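Local coordinates for angiotensin-converting enzyme (Anopheles gambiae, PDB 6S1Y), which is a zinc metallopeptidase of the angiotensin-converting enzyme family that probably cleaves short peptides, and here holds a gamma-glutamyl ligand beside its zinc ion, at residues K288-G293 with Q307-K312. Sequence-based numbering, arbitrary orientation.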
ATOM      1  N   LYS A 288      12.967   6.342  18.161  1.00 49.04           N
ATOM      2  CA  LYS A 288      14.084   6.875  17.385  1.00 50.02           C
ATOM      3  C   LYS A 288      13.774   6.810  15.891  1.00 49.57           C
ATOM      4  O   LYS A 288      14.063   7.751  15.149  1.00 50.42           O
ATOM      5  CB  LYS A 288      15.360   6.105  17.731  1.00 50.87           C
ATOM      6  CG  LYS A 288      16.608   6.496  16.942  1.00 56.87           C
ATOM      7  CD  LYS A 288      17.047   7.933  17.177  1.00 63.89           C
ATOM      8  CE  LYS A 288      18.484   8.167  16.672  1.00 65.75           C
ATOM      9  NZ  LYS A 288      18.784   9.625  16.445  1.00 69.80           N
ATOM     10  N   MET A 289      13.131   5.723  15.441  1.00 48.99           N
ATOM     11  CA  MET A 289      12.869   5.567  14.008  1.00 50.28           C
ATOM     12  C   MET A 289      11.907   6.635  13.508  1.00 46.72           C
ATOM     13  O   MET A 289      12.128   7.225  12.441  1.00 45.51           O
ATOM     14  CB  MET A 289      12.316   4.165  13.715  1.00 47.41           C
ATOM     15  CG  MET A 289      13.341   3.063  13.864  1.00 47.11           C
ATOM     16  SD  MET A 289      12.612   1.434  14.125  1.00 48.06           S
ATOM     17  CE  MET A 289      11.985   1.069  12.470  1.00 46.14           C
ATOM     18  N   PHE A 290      10.846   6.911  14.270  1.00 46.08           N
ATOM     19  CA  PHE A 290       9.919   7.972  13.872  1.00 45.91           C
ATOM     20  C   PHE A 290      10.555   9.354  13.991  1.00 46.29           C
ATOM     21  O   PHE A 290      10.264  10.245  13.182  1.00 46.09           O
ATOM     22  CB  PHE A 290       8.649   7.883  14.716  1.00 45.93           C
ATOM     23  CG  PHE A 290       7.738   6.753  14.314  1.00 45.68           C
ATOM     24  CD1 PHE A 290       7.900   5.494  14.848  1.00 46.80           C
ATOM     25  CD2 PHE A 290       6.727   6.956  13.397  1.00 45.85           C
ATOM     26  CE1 PHE A 290       7.077   4.450  14.476  1.00 44.98           C
ATOM     27  CE2 PHE A 290       5.904   5.927  13.017  1.00 46.04           C
ATOM     28  CZ  PHE A 290       6.076   4.662  13.567  1.00 45.28           C
ATOM     29  N   GLN A 291      11.429   9.548  14.973  1.00 47.21           N
ATOM     30  CA  GLN A 291      12.142  10.814  15.090  1.00 46.98           C
ATOM     31  C   GLN A 291      12.962  11.086  13.842  1.00 47.77           C
ATOM     32  O   GLN A 291      12.963  12.204  13.321  1.00 49.24           O
ATOM     33  CB  GLN A 291      13.032  10.789  16.333  1.00 48.88           C
ATOM     34  CG  GLN A 291      12.278  11.084  17.620  1.00 48.65           C
ATOM     35  CD  GLN A 291      13.083  10.796  18.883  1.00 54.36           C
ATOM     36  OE1 GLN A 291      13.963   9.926  18.905  1.00 53.43           O
ATOM     37  NE2 GLN A 291      12.769  11.526  19.952  1.00 55.29           N
ATOM     38  N   MET A 292      13.622  10.064  13.305  1.00 48.15           N
ATOM     39  CA  MET A 292      14.399  10.278  12.087  1.00 48.52           C
ATOM     40  C   MET A 292      13.519  10.558  10.877  1.00 49.62           C
ATOM     41  O   MET A 292      13.909  11.341  10.007  1.00 51.23           O
ATOM     42  CB  MET A 292      15.295   9.084  11.838  1.00 50.02           C
ATOM     43  CG  MET A 292      16.448   9.083  12.821  1.00 53.81           C
ATOM     44  SD  MET A 292      17.436   7.605  12.656  1.00 67.17           S
ATOM     45  CE  MET A 292      18.186   7.943  11.060  1.00 61.07           C
ATOM     46  N   GLY A 293      12.324   9.972  10.804  1.00 49.12           N
ATOM     47  CA  GLY A 293      11.427  10.317   9.714  1.00 49.55           C
ATOM     48  C   GLY A 293      10.870  11.724   9.857  1.00 51.47           C
ATOM     49  O   GLY A 293      10.660  12.423   8.860  1.00 51.04           O
ATOM     50  N   GLN A 307       2.632  17.604  18.843  1.00 51.59           N
ATOM     51  CA  GLN A 307       2.735  16.827  20.076  1.00 50.72           C
ATOM     52  C   GLN A 307       1.574  15.848  20.216  1.00 48.35           C
ATOM     53  O   GLN A 307       1.741  14.762  20.772  1.00 50.48           O
ATOM     54  CB  GLN A 307       2.803  17.776  21.290  1.00 50.35           C
ATOM     55  CG  GLN A 307       2.978  17.073  22.620  1.00 47.22           C
ATOM     56  CD  GLN A 307       4.330  16.410  22.740  1.00 53.14           C
ATOM     57  OE1 GLN A 307       5.340  16.928  22.236  1.00 55.42           O
ATOM     58  NE2 GLN A 307       4.364  15.241  23.385  1.00 52.77           N
ATOM     59  N   THR A 308       0.383  16.227  19.756  1.00 50.26           N
ATOM     60  CA  THR A 308      -0.739  15.284  19.753  1.00 52.47           C
ATOM     61  C   THR A 308      -0.338  13.952  19.101  1.00 52.55           C
ATOM     62  O   THR A 308      -0.694  12.868  19.592  1.00 52.38           O
ATOM     63  CB  THR A 308      -1.933  15.900  19.024  1.00 54.07           C
ATOM     64  OG1 THR A 308      -2.358  17.081  19.718  1.00 57.86           O
ATOM     65  CG2 THR A 308      -3.096  14.935  18.970  1.00 56.22           C
ATOM     66  N   PHE A 309       0.445  14.010  18.023  1.00 49.11           N
ATOM     67  CA  PHE A 309       0.887  12.784  17.373  1.00 48.87           C
ATOM     68  C   PHE A 309       1.644  11.877  18.338  1.00 49.51           C
ATOM     69  O   PHE A 309       1.406  10.660  18.374  1.00 47.89           O
ATOM     70  CB  PHE A 309       1.775  13.094  16.166  1.00 49.17           C
ATOM     71  CG  PHE A 309       2.437  11.884  15.611  1.00 48.97           C
ATOM     72  CD1 PHE A 309       3.637  11.432  16.142  1.00 49.43           C
ATOM     73  CD2 PHE A 309       1.837  11.158  14.592  1.00 47.40           C
ATOM     74  CE1 PHE A 309       4.239  10.284  15.648  1.00 49.83           C
ATOM     75  CE2 PHE A 309       2.439  10.014  14.088  1.00 48.21           C
ATOM     76  CZ  PHE A 309       3.635   9.572  14.615  1.00 48.84           C
ATOM     77  N   TRP A 310       2.604  12.443  19.094  1.00 47.89           N
ATOM     78  CA  TRP A 310       3.390  11.643  20.026  1.00 48.82           C
ATOM     79  C   TRP A 310       2.559  11.164  21.215  1.00 50.21           C
ATOM     80  O   TRP A 310       2.823  10.081  21.753  1.00 48.07           O
ATOM     81  CB  TRP A 310       4.605  12.435  20.528  1.00 49.88           C
ATOM     82  CG  TRP A 310       5.564  12.813  19.441  1.00 48.81           C
ATOM     83  CD1 TRP A 310       5.727  14.046  18.879  1.00 48.43           C
ATOM     84  CD2 TRP A 310       6.474  11.941  18.769  1.00 48.77           C
ATOM     85  NE1 TRP A 310       6.696  14.000  17.908  1.00 49.80           N
ATOM     86  CE2 TRP A 310       7.162  12.713  17.811  1.00 49.84           C
ATOM     87  CE3 TRP A 310       6.768  10.573  18.874  1.00 46.02           C
ATOM     88  CZ2 TRP A 310       8.130  12.161  16.966  1.00 50.31           C
ATOM     89  CZ3 TRP A 310       7.728  10.040  18.055  1.00 46.60           C
ATOM     90  CH2 TRP A 310       8.405  10.830  17.109  1.00 46.46           C
ATOM     91  N   ASP A 311       1.568  11.955  21.651  1.00 51.83           N
ATOM     92  CA  ASP A 311       0.804  11.586  22.842  1.00 53.36           C
ATOM     93  C   ASP A 311      -0.093  10.389  22.566  1.00 51.78           C
ATOM     94  O   ASP A 311      -0.161   9.456  23.365  1.00 51.41           O
ATOM     95  CB  ASP A 311      -0.079  12.739  23.323  1.00 53.92           C
ATOM     96  CG  ASP A 311       0.708  13.918  23.853  1.00 56.75           C
ATOM     97  OD1 ASP A 311       1.856  13.729  24.348  1.00 56.72           O
ATOM     98  OD2 ASP A 311       0.146  15.044  23.770  1.00 56.59           O
ATOM     99  N   LYS A 312      -0.798  10.416  21.429  1.00 51.89           N
ATOM    100  CA  LYS A 312      -1.901   9.508  21.154  1.00 51.87           C
ATOM    101  C   LYS A 312      -1.570   8.408  20.149  1.00 49.26           C
ATOM    102  O   LYS A 312      -2.379   7.496  19.974  1.00 48.19           O
ATOM    103  CB  LYS A 312      -3.110  10.323  20.652  1.00 52.98           C
ATOM    104  CG  LYS A 312      -3.609  11.356  21.667  1.00 58.05           C
ATOM    105  CD  LYS A 312      -4.732  12.217  21.097  1.00 61.56           C
ATOM    106  CE  LYS A 312      -5.272  13.198  22.144  1.00 66.79           C
ATOM    107  NZ  LYS A 312      -6.222  14.208  21.565  1.00 71.52           N
TER
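W310 reaches across from helix 307-312 and sets the far end of its six-membered ring against the base of F290, with CH2 of W310 3.8 Å from CB of F290. The same corner meets the aliphatic part of Q291, whose CG lies 3.9 Å from W310 CH2. Here the two side chains cross at about a right angle, and the amide of Q291 is turned 64° from the indole plane. W310 is placed for this by its first torsion (-62°), which sets CG beside the backbone N and carries the ring over to the other helix.

Deeper in, the two phenylalanines meet: F290 CD2 comes to the edge of the F309 ring, near its plane, at 4.2 Å from F309 CZ. Within its own helix F309 also lies against the indole, its CD1 3.9 Å above one face of W310, over the centre. F290 and F309 are both buried and share I341 of strand 339-342 as a neighbour, while F290 also packs on V355 of the zinc-site helix 349-368, its side chain about 12 Å from the zinc ion.

No hydrogen bond joins the segments. A side-chain hydrogen bond lies within helix 307-312, where Q307 NE2 donates to D311 OD1 at 3.1 Å, nearly straight but from above the carboxylate plane.

The axes of segments 288-293 and 307-312 are 13.0 Å apart and nearly antiparallel at 163°, and large aromatic side chains bridge them. This is apolar helix-helix packing in the mostly helical ACE fold, beside helix 349-368, which carries the HExxH zinc motif.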